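Local coordinates for thioredoxin family protein (Pseudomonas aeruginosa, PDB 1Z6N) that is of unknown function but has a thioredoxin-like fold, binds a magnesium ion and may take part in thiol-disulfide chemistry, at residues 5-10 and 93-98; 50-55 and 157-162; 102-107 and 113-118. One frame throughout, in Å; residues are numbered along the deposited sequence.

In the fold
Contact 1 is partly buried: Leu7 is buried, Ile10 and Arg95 are exposed. Contacts 2 and 3 are buried. The four-stranded sheet explains their places. Contact 1 joins two short helices, 4-10 and 93-99, on the sheet face that carries Leu59. Contact 3 packs the loop after helix 93-99 onto strand 113-117, on that same face. Contact 2 belongs to the opposite face, where helix 151-164 meets the loop leading into strand 56-61. Strand 113-117 connects contacts 2 and 3: Leu113 and Leu115 face the loop, and Val116 packs on Val158, Ile161 and Ile162. The chemistry follows the setting. Contacts 2 and 3 use aliphatic branches alone, whereas contact 1 sets a methyl over a guanidinium.

Contact 1: residues 5-10 and 93-98; sequences AELFDI and KGRAED
Leu7 and Arg95 mark the closest approach of the two helical backbones, with Leu7 CA 9.1 Å from Arg95 CA. Side chains must bridge that gap, and three of them do. Arg95 supplies most of the reach. Its CG is anti to the backbone N (chi1 -171°), which sends the chain out toward helix 4-10. A bend at chi3 (-71°) then turns the guanidinium away from the line of the chain.

Ile10 meets the bent end. Its CD1 methyl sits 3.4 Å above the guanidinium plane, offset toward the rim on the NE side. Ile10 CD1 is 3.4 Å from Arg95 NE and 3.5 Å from Arg95 CZ. The methyl comes over the face; the two side chains cross at about a right angle. Leu7 meets the chain earlier. Leu7 CD2 touches the CD methylene of Arg95, at 3.8 Å. Ile10 CD1 lies at the same distance from Arg95 CD, so this methylene is shared by both apolar residues.

Leu7 is buried and also packs on Leu59 of strand 56-61 and on Leu100. Ser92 OG, just before helix 93-99, is hydrogen-bonded to Arg95 N in its first turn. The contact thus joins the short N-terminal helix to helix 93-99 on one face of the sheet.

A methyl over the face does not compete for the N-H groups, which point outward in the guanidinium plane. The arginine can therefore cover apolar carbon while its charged end stays in an exposed setting.

Contact 2: residues 50-55 and 157-162; sequences QRIERR and DVLAII
Ile52 reaches from the loop 50-55 into the groove between Leu159 and Ile162 of helix 151-164. Its backbone comes nearest at Ile162, with Ile52 CA 8.3 Å from Ile162 CA. CB points toward the helix but is still too far to touch it. At CB the side chain divides. The CG2 branch is anti to the backbone N and makes no close contact with the helix segment. The CG1 branch lies beside the backbone N (chi1 -50°) and does the work. Ile52 CG1 runs past the Leu159 branch, 4.3 Å from Leu159 CD2.

At the next bond the chain folds. A chi2 of -59° sets CD1 back beside CA instead of extending it. The methyl at the tip then serves both partners. Ile52 CD1 is 3.7 Å from Ile162 CG2, the closer of the two contacts. On the Leu159 side, Ile52 CD1 is 4.2 Å from Leu159 CD2. Ile52 and Ile162 cross at about a right angle, with the CD1 methyl of Ile52 against CG2 of Ile162.

Helix 151-164 is the last helix of the chain. It packs on one face of the thioredoxin-like sheet, over strands 56-61 and 113-117: Val158, Ile161 and Ile162 all pack on Val116, and Ile162 also packs on Tyr56. Leu159 sits on the flank of the helix and touches Leu45 and Leu49 of helix 43-50. Ile52 lies in the link between that helix and strand 56-61 and also touches Gln83. All three touching residues are buried and apolar. Arg51, the neighbour of Ile52, forms a salt bridge from NE to Glu47 OE1.

Contact 3: residues 102-107 and 113-118; sequences QRLALE and LVLVLD
Leu104 CD1 meets two leucines of strand 113-117. It is 3.8 Å from Leu113 CD2 and 4.0 Å from Leu115 CD2. In each pair the side chains reach toward one another, tip to tip, and the branches end methyl against methyl. The other methyl of Leu104 joins in, with Leu104 CD2 4.2 Å from Leu115 CD2. Leu106 adds a third pair, looser than the first: Leu106 CD1 is 4.2 Å from Leu113 CD2. Leu113 CD2 is thus touched by both leucines of the loop.

The two strand leucines differ in their first torsion. Leu113 has CG anti to the backbone N (chi1 170°), while Leu115 carries its CG beside the N (chi1 -56°). Each still brings CD2 to Leu104.

Strand 113-117 is a central strand of the thioredoxin-like sheet, antiparallel to both neighbours, 56-61 and 123-128. Leu113 and Leu115 look to one face. Val114 and Val116 look to the other, so the loop meets Leu113 and Leu115 and not Val114. Backbone bonds to Ala61 and Leu59 of strand 56-61 hold Leu113 and Leu115 in place.

On the loop side a type I turn runs from Gln102 to Ala105. It is closed by the hydrogen bond from Ala105 N to Gln102 O at 3.1 Å. The turn points the Leu104 side chain at the sheet, and Leu104 O accepts a hydrogen bond from Arg126 NH2 of strand 123-128. Farther out, Tyr4 of helix 4-10 packs on both Leu104 and Leu115, and Arg103 makes a cation-pi contact with the same tyrosine.

Contact 1: residues 5-10 and 93-98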
loop_
_atom_site.group_PDB
_atom_site.type_symbol
_atom_site.label_atom_id
_atom_site.label_comp_id
_atom_site.label_asym_id
_atom_site.label_seq_id
_atom_site.Cartn_x
_atom_site.Cartn_y
_atom_site.Cartn_z
ATOM N N ALA A 5 14.473 7.942 4.441
ATOM C CA ALA A 5 14.553 7.550 5.861
ATOM C C ALA A 5 13.859 8.576 6.744
ATOM O O ALA A 5 13.102 8.207 7.637
ATOM C CB ALA A 5 16.010 7.350 6.284
ATOM N N GLU A 6 14.088 9.857 6.461
ATOM C CA GLU A 6 13.456 10.941 7.218
ATOM C C GLU A 6 11.933 10.937 7.055
ATOM O O GLU A 6 11.183 11.100 8.031
ATOM C CB GLU A 6 14.044 12.303 6.815
ATOM C CG GLU A 6 15.465 12.477 7.332
ATOM C CD GLU A 6 16.163 13.721 6.827
ATOM O OE1 GLU A 6 15.842 14.224 5.726
ATOM O OE2 GLU A 6 17.076 14.196 7.545
ATOM N N LEU A 7 11.470 10.737 5.823
ATOM C CA LEU A 7 10.033 10.673 5.566
ATOM C C LEU A 7 9.411 9.442 6.192
ATOM O O LEU A 7 8.350 9.518 6.820
ATOM C CB LEU A 7 9.756 10.647 4.060
ATOM C CG LEU A 7 10.145 11.945 3.339
ATOM C CD1 LEU A 7 10.067 11.765 1.830
ATOM C CD2 LEU A 7 9.216 13.097 3.792
ATOM N N PHE A 8 10.069 8.293 6.046
ATOM C CA PHE A 8 9.554 7.078 6.700
ATOM C C PHE A 8 9.424 7.237 8.223
ATOM O O PHE A 8 8.428 6.813 8.848
ATOM C CB PHE A 8 10.435 5.866 6.346
ATOM C CG PHE A 8 9.820 4.548 6.727
ATOM C CD1 PHE A 8 8.961 3.887 5.850
ATOM C CD2 PHE A 8 10.088 3.972 7.965
ATOM C CE1 PHE A 8 8.364 2.681 6.198
ATOM C CE2 PHE A 8 9.502 2.753 8.308
ATOM C CZ PHE A 8 8.634 2.117 7.424
ATOM N N ASP A 9 10.419 7.897 8.804
ATOM C CA ASP A 9 10.462 8.102 10.254
ATOM C C ASP A 9 9.279 8.949 10.755
ATOM O O ASP A 9 8.810 8.744 11.885
ATOM C CB ASP A 9 11.785 8.741 10.637
ATOM C CG ASP A 9 11.939 8.882 12.116
ATOM O OD1 ASP A 9 12.055 7.835 12.800
ATOM O OD2 ASP A 9 11.935 10.042 12.599
ATOM N N ILE A 10 8.790 9.892 9.943
ATOM C CA ILE A 10 7.661 10.727 10.385
ATOM C C ILE A 10 6.292 10.209 9.913
ATOM O O ILE A 10 5.245 10.706 10.337
ATOM C CB ILE A 10 7.817 12.233 10.021
ATOM C CG1 ILE A 10 7.860 12.436 8.495
ATOM C CG2 ILE A 10 9.032 12.838 10.749
ATOM C CD1 ILE A 10 7.450 13.837 8.076
ATOM N N LYS A 93 -0.911 13.183 1.508
ATOM C CA LYS A 93 -0.840 13.542 0.105
ATOM C C LYS A 93 -0.078 14.847 -0.079
ATOM O O LYS A 93 0.769 14.962 -0.981
ATOM C CB LYS A 93 -2.263 13.674 -0.437
ATOM C CG LYS A 93 -2.302 14.055 -1.909
ATOM C CD LYS A 93 -3.742 14.079 -2.430
ATOM C CE LYS A 93 -3.808 14.828 -3.780
ATOM N NZ LYS A 93 -5.202 15.029 -4.255
ATOM N N GLY A 94 -0.365 15.825 0.779
ATOM C CA GLY A 94 0.292 17.135 0.664
ATOM C C GLY A 94 1.799 17.016 0.809
ATOM O O GLY A 94 2.561 17.678 0.081
ATOM N N ARG A 95 2.252 16.164 1.733
ATOM C CA ARG A 95 3.686 16.023 1.897
ATOM C C ARG A 95 4.319 15.376 0.655
ATOM O O ARG A 95 5.444 15.755 0.250
ATOM C CB ARG A 95 4.033 15.231 3.142
ATOM C CG ARG A 95 5.556 15.287 3.391
ATOM C CD ARG A 95 5.935 14.759 4.744
ATOM N NE ARG A 95 5.546 15.614 5.860
ATOM C CZ ARG A 95 6.233 16.667 6.321
ATOM N NH1 ARG A 95 7.348 17.058 5.719
ATOM N NH2 ARG A 95 5.801 17.291 7.421
ATOM N N ALA A 96 3.639 14.390 0.067
ATOM C CA ALA A 96 4.152 13.797 -1.166
ATOM C C ALA A 96 4.183 14.853 -2.280
ATOM O O ALA A 96 5.118 14.881 -3.100
ATOM C CB ALA A 96 3.306 12.630 -1.576
ATOM N N GLU A 97 3.183 15.739 -2.317
ATOM C CA GLU A 97 3.198 16.810 -3.330
ATOM C C GLU A 97 4.397 17.723 -3.127
ATOM O O GLU A 97 5.060 18.125 -4.098
ATOM C CB GLU A 97 1.905 17.627 -3.286
ATOM C CG GLU A 97 0.714 16.842 -3.785
ATOM C CD GLU A 97 -0.625 17.512 -3.506
ATOM O OE1 GLU A 97 -0.702 18.376 -2.606
ATOM O OE2 GLU A 97 -1.603 17.159 -4.191
ATOM N N ASP A 98 4.674 18.045 -1.865
ATOM C CA ASP A 98 5.758 18.975 -1.563
ATOM C C ASP A 98 7.133 18.357 -1.745
ATOM O O ASP A 98 8.048 19.052 -2.220
ATOM C CB ASP A 98 5.606 19.522 -0.141
ATOM C CG ASP A 98 6.683 20.531 0.211
ATOM O OD1 ASP A 98 6.662 21.619 -0.380
ATOM O OD2 ASP A 98 7.515 20.213 1.085
#

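Contact 2: residues 50-55 and 157-162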
loop_
_atom_site.group_PDB
_atom_site.type_symbol
_atom_site.label_atom_id
_atom_site.label_comp_id
_atom_site.label_asym_id
_atom_site.label_seq_id
_atom_site.Cartn_x
_atom_site.Cartn_y
_atom_site.Cartn_z
ATOM N N GLN A 50 5.704 -15.653 2.502
ATOM C CA GLN A 50 6.537 -16.396 3.441
ATOM C C GLN A 50 8.030 -16.325 3.072
ATOM O O GLN A 50 8.891 -16.357 3.954
ATOM C CB GLN A 50 6.058 -17.854 3.483
ATOM C CG GLN A 50 6.408 -18.625 4.744
ATOM C CD GLN A 50 5.714 -19.984 4.801
ATOM O OE1 GLN A 50 4.484 -20.071 4.726
ATOM N NE2 GLN A 50 6.501 -21.049 4.943
ATOM N N ARG A 51 8.322 -16.204 1.775
ATOM C CA ARG A 51 9.706 -16.171 1.268
ATOM C C ARG A 51 10.471 -14.862 1.540
ATOM O O ARG A 51 11.653 -14.756 1.203
ATOM C CB ARG A 51 9.746 -16.462 -0.242
ATOM C CG ARG A 51 9.309 -17.855 -0.658
ATOM C CD ARG A 51 9.707 -18.126 -2.108
ATOM N NE ARG A 51 8.598 -18.681 -2.888
ATOM C CZ ARG A 51 7.914 -18.009 -3.817
ATOM N NH1 ARG A 51 6.919 -18.606 -4.465
ATOM N NH2 ARG A 51 8.228 -16.749 -4.111
ATOM N N ILE A 52 9.809 -13.869 2.130
ATOM C CA ILE A 52 10.462 -12.584 2.400
ATOM C C ILE A 52 11.330 -12.697 3.652
ATOM O O ILE A 52 10.815 -12.744 4.770
ATOM C CB ILE A 52 9.426 -11.421 2.537
ATOM C CG1 ILE A 52 8.435 -11.391 1.357
ATOM C CG2 ILE A 52 10.125 -10.061 2.731
ATOM C CD1 ILE A 52 9.039 -11.221 -0.038
ATOM N N GLU A 53 12.646 -12.741 3.456
ATOM C CA GLU A 53 13.593 -12.929 4.560
ATOM C C GLU A 53 14.292 -11.644 4.985
ATOM O O GLU A 53 14.798 -11.560 6.108
ATOM C CB GLU A 53 14.666 -13.969 4.208
ATOM C CG GLU A 53 14.312 -14.933 3.089
ATOM C CD GLU A 53 14.745 -14.434 1.713
ATOM O OE1 GLU A 53 15.423 -15.198 0.988
ATOM O OE2 GLU A 53 14.411 -13.283 1.355
ATOM N N ARG A 54 14.331 -10.662 4.081
ATOM C CA ARG A 54 14.967 -9.374 4.338
ATOM C C ARG A 54 13.891 -8.350 4.698
ATOM O O ARG A 54 12.708 -8.588 4.459
ATOM C CB ARG A 54 15.743 -8.896 3.109
ATOM C CG ARG A 54 16.685 -9.928 2.505
ATOM C CD ARG A 54 17.977 -9.272 2.060
ATOM N NE ARG A 54 18.935 -9.203 3.164
ATOM C CZ ARG A 54 20.131 -8.620 3.104
ATOM N NH1 ARG A 54 20.541 -8.023 1.988
ATOM N NH2 ARG A 54 20.921 -8.628 4.175
ATOM N N ARG A 55 14.306 -7.218 5.264
ATOM C CA ARG A 55 13.358 -6.166 5.647
ATOM C C ARG A 55 13.083 -5.196 4.499
ATOM O O ARG A 55 13.999 -4.789 3.769
ATOM C CB ARG A 55 13.843 -5.411 6.886
ATOM C CG ARG A 55 14.136 -6.323 8.086
ATOM C CD ARG A 55 14.375 -5.528 9.353
ATOM N NE ARG A 55 13.178 -5.501 10.190
ATOM C CZ ARG A 55 12.969 -6.296 11.240
ATOM N NH1 ARG A 55 13.882 -7.190 11.609
ATOM N NH2 ARG A 55 11.836 -6.190 11.928
ATOM N N ASP A 157 1.137 -7.255 -6.306
ATOM C CA ASP A 157 1.901 -6.240 -7.036
ATOM C C ASP A 157 3.142 -5.819 -6.240
ATOM O O ASP A 157 4.238 -5.671 -6.798
ATOM C CB ASP A 157 1.063 -4.991 -7.324
ATOM C CG ASP A 157 0.037 -5.182 -8.438
ATOM O OD1 ASP A 157 -0.171 -6.326 -8.935
ATOM O OD2 ASP A 157 -0.567 -4.145 -8.803
ATOM N N VAL A 158 2.968 -5.579 -4.939
ATOM C CA VAL A 158 4.100 -5.159 -4.101
ATOM C C VAL A 158 5.117 -6.293 -3.978
ATOM O O VAL A 158 6.327 -6.053 -4.059
ATOM C CB VAL A 158 3.621 -4.665 -2.722
ATOM C CG1 VAL A 158 4.783 -4.549 -1.745
ATOM C CG2 VAL A 158 2.915 -3.317 -2.895
ATOM N N LEU A 159 4.639 -7.527 -3.817
ATOM C CA LEU A 159 5.560 -8.664 -3.755
ATOM C C LEU A 159 6.368 -8.806 -5.039
ATOM O O LEU A 159 7.554 -9.141 -4.978
ATOM C CB LEU A 159 4.848 -9.987 -3.425
ATOM C CG LEU A 159 4.278 -10.092 -2.005
ATOM C CD1 LEU A 159 3.800 -11.499 -1.694
ATOM C CD2 LEU A 159 5.246 -9.591 -0.915
ATOM N N ALA A 160 5.749 -8.548 -6.195
ATOM C CA ALA A 160 6.475 -8.637 -7.478
ATOM C C ALA A 160 7.655 -7.670 -7.519
ATOM O O ALA A 160 8.722 -7.997 -8.046
ATOM C CB ALA A 160 5.549 -8.387 -8.670
ATOM N N ILE A 161 7.465 -6.476 -6.964
ATOM C CA ILE A 161 8.565 -5.514 -6.879
ATOM C C ILE A 161 9.705 -6.073 -6.037
ATOM O O ILE A 161 10.864 -6.060 -6.478
ATOM C CB ILE A 161 8.100 -4.154 -6.320
ATOM C CG1 ILE A 161 7.191 -3.460 -7.330
ATOM C CG2 ILE A 161 9.309 -3.268 -5.958
ATOM C CD1 ILE A 161 6.288 -2.407 -6.708
ATOM N N ILE A 162 9.381 -6.565 -4.842
ATOM C CA ILE A 162 10.371 -7.182 -3.951
ATOM C C ILE A 162 11.076 -8.370 -4.625
ATOM O O ILE A 162 12.303 -8.491 -4.552
ATOM C CB ILE A 162 9.736 -7.608 -2.610
ATOM C CG1 ILE A 162 9.229 -6.376 -1.841
ATOM C CG2 ILE A 162 10.732 -8.401 -1.766
ATOM C CD1 ILE A 162 8.336 -6.702 -0.657
#

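Contact 3: residues 102-107 and 113-118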
loop_
_atom_site.group_PDB
_atom_site.type_symbol
_atom_site.label_atom_id
_atom_site.label_comp_id
_atom_site.label_asym_id
_atom_site.label_seq_id
_atom_site.Cartn_x
_atom_site.Cartn_y
_atom_site.Cartn_z
ATOM N N GLN A 102 8.453 15.906 -7.614
ATOM C CA GLN A 102 9.520 16.204 -8.578
ATOM C C GLN A 102 10.599 15.128 -8.551
ATOM O O GLN A 102 11.119 14.731 -9.591
ATOM C CB GLN A 102 10.093 17.595 -8.340
ATOM C CG GLN A 102 9.125 18.732 -8.710
ATOM C CD GLN A 102 9.136 19.081 -10.198
ATOM O OE1 GLN A 102 9.387 20.226 -10.574
ATOM N NE2 GLN A 102 8.849 18.095 -11.049
ATOM N N ARG A 103 10.912 14.651 -7.355
ATOM C CA ARG A 103 11.863 13.573 -7.162
ATOM C C ARG A 103 11.492 12.310 -7.988
ATOM O O ARG A 103 12.352 11.631 -8.561
ATOM C CB ARG A 103 11.884 13.253 -5.673
ATOM C CG ARG A 103 12.894 12.252 -5.310
ATOM C CD ARG A 103 12.770 11.936 -3.836
ATOM N NE ARG A 103 13.989 11.251 -3.455
ATOM C CZ ARG A 103 14.529 11.262 -2.241
ATOM N NH1 ARG A 103 13.954 11.932 -1.235
ATOM N NH2 ARG A 103 15.655 10.584 -2.044
ATOM N N LEU A 104 10.199 12.039 -8.064
ATOM C CA LEU A 104 9.671 10.860 -8.736
ATOM C C LEU A 104 9.216 11.154 -10.154
ATOM O O LEU A 104 8.690 10.255 -10.814
ATOM C CB LEU A 104 8.470 10.306 -7.947
ATOM C CG LEU A 104 8.786 9.813 -6.529
ATOM C CD1 LEU A 104 7.496 9.540 -5.750
ATOM C CD2 LEU A 104 9.698 8.566 -6.514
ATOM N N ALA A 105 9.393 12.402 -10.606
ATOM C CA ALA A 105 8.944 12.823 -11.949
ATOM C C ALA A 105 7.461 12.498 -12.187
ATOM O O ALA A 105 7.079 11.969 -13.244
ATOM C CB ALA A 105 9.826 12.201 -13.047
ATOM N N LEU A 106 6.642 12.851 -11.200
ATOM C CA LEU A 106 5.184 12.709 -11.319
ATOM C C LEU A 106 4.538 14.041 -11.669
ATOM O O LEU A 106 4.998 15.076 -11.225
ATOM C CB LEU A 106 4.606 12.159 -10.012
ATOM C CG LEU A 106 4.993 10.709 -9.738
ATOM C CD1 LEU A 106 4.686 10.362 -8.292
ATOM C CD2 LEU A 106 4.275 9.742 -10.683
ATOM N N GLU A 107 3.479 14.006 -12.477
ATOM C CA GLU A 107 2.723 15.216 -12.821
ATOM C C GLU A 107 1.885 15.703 -11.632
ATOM O O GLU A 107 1.681 16.903 -11.455
ATOM C CB GLU A 107 1.798 14.964 -14.022
ATOM C CG GLU A 107 2.500 14.731 -15.359
ATOM C CD GLU A 107 1.525 14.736 -16.533
ATOM O OE1 GLU A 107 1.743 13.974 -17.502
ATOM O OE2 GLU A 107 0.535 15.505 -16.488
ATOM N N LEU A 113 0.093 6.358 -2.993
ATOM C CA LEU A 113 1.377 6.189 -3.641
ATOM C C LEU A 113 2.229 5.363 -2.686
ATOM O O LEU A 113 2.469 5.788 -1.555
ATOM C CB LEU A 113 2.017 7.563 -3.893
ATOM C CG LEU A 113 3.480 7.572 -4.351
ATOM C CD1 LEU A 113 3.609 6.887 -5.712
ATOM C CD2 LEU A 113 4.033 9.010 -4.410
ATOM N N VAL A 114 2.665 4.187 -3.139
ATOM C CA VAL A 114 3.405 3.278 -2.297
ATOM C C VAL A 114 4.802 3.089 -2.883
ATOM O O VAL A 114 4.954 2.535 -3.971
ATOM C CB VAL A 114 2.701 1.907 -2.179
ATOM C CG1 VAL A 114 3.490 0.977 -1.286
ATOM C CG2 VAL A 114 1.267 2.070 -1.622
ATOM N N LEU A 115 5.807 3.549 -2.147
ATOM C CA LEU A 115 7.197 3.372 -2.565
ATOM C C LEU A 115 7.784 2.181 -1.825
ATOM O O LEU A 115 7.759 2.141 -0.594
ATOM C CB LEU A 115 7.992 4.649 -2.271
ATOM C CG LEU A 115 7.429 5.937 -2.895
ATOM C CD1 LEU A 115 8.357 7.094 -2.519
ATOM C CD2 LEU A 115 7.313 5.825 -4.414
ATOM N N VAL A 116 8.285 1.200 -2.574
ATOM C CA VAL A 116 8.844 -0.011 -1.990
ATOM C C VAL A 116 10.339 0.184 -1.846
ATOM O O VAL A 116 11.045 0.382 -2.848
ATOM C CB VAL A 116 8.546 -1.249 -2.869
ATOM C CG1 VAL A 116 9.110 -2.511 -2.231
ATOM C CG2 VAL A 116 7.041 -1.368 -3.100
ATOM N N LEU A 117 10.810 0.160 -0.604
ATOM C CA LEU A 117 12.211 0.438 -0.286
ATOM C C LEU A 117 12.842 -0.787 0.367
ATOM O O LEU A 117 12.166 -1.533 1.082
ATOM C CB LEU A 117 12.323 1.633 0.660
ATOM C CG LEU A 117 11.706 2.969 0.243
ATOM C CD1 LEU A 117 11.471 3.836 1.463
ATOM C CD2 LEU A 117 12.636 3.704 -0.684
ATOM N N ASP A 118 14.132 -0.999 0.120
ATOM C CA ASP A 118 14.843 -2.072 0.805
ATOM C C ASP A 118 15.384 -1.596 2.161
ATOM O O ASP A 118 15.081 -0.477 2.593
ATOM C CB ASP A 118 15.926 -2.683 -0.099
ATOM C CG ASP A 118 17.128 -1.768 -0.314
ATOM O OD1 ASP A 118 17.229 -0.710 0.338
ATOM O OD2 ASP A 118 17.987 -2.143 -1.148
#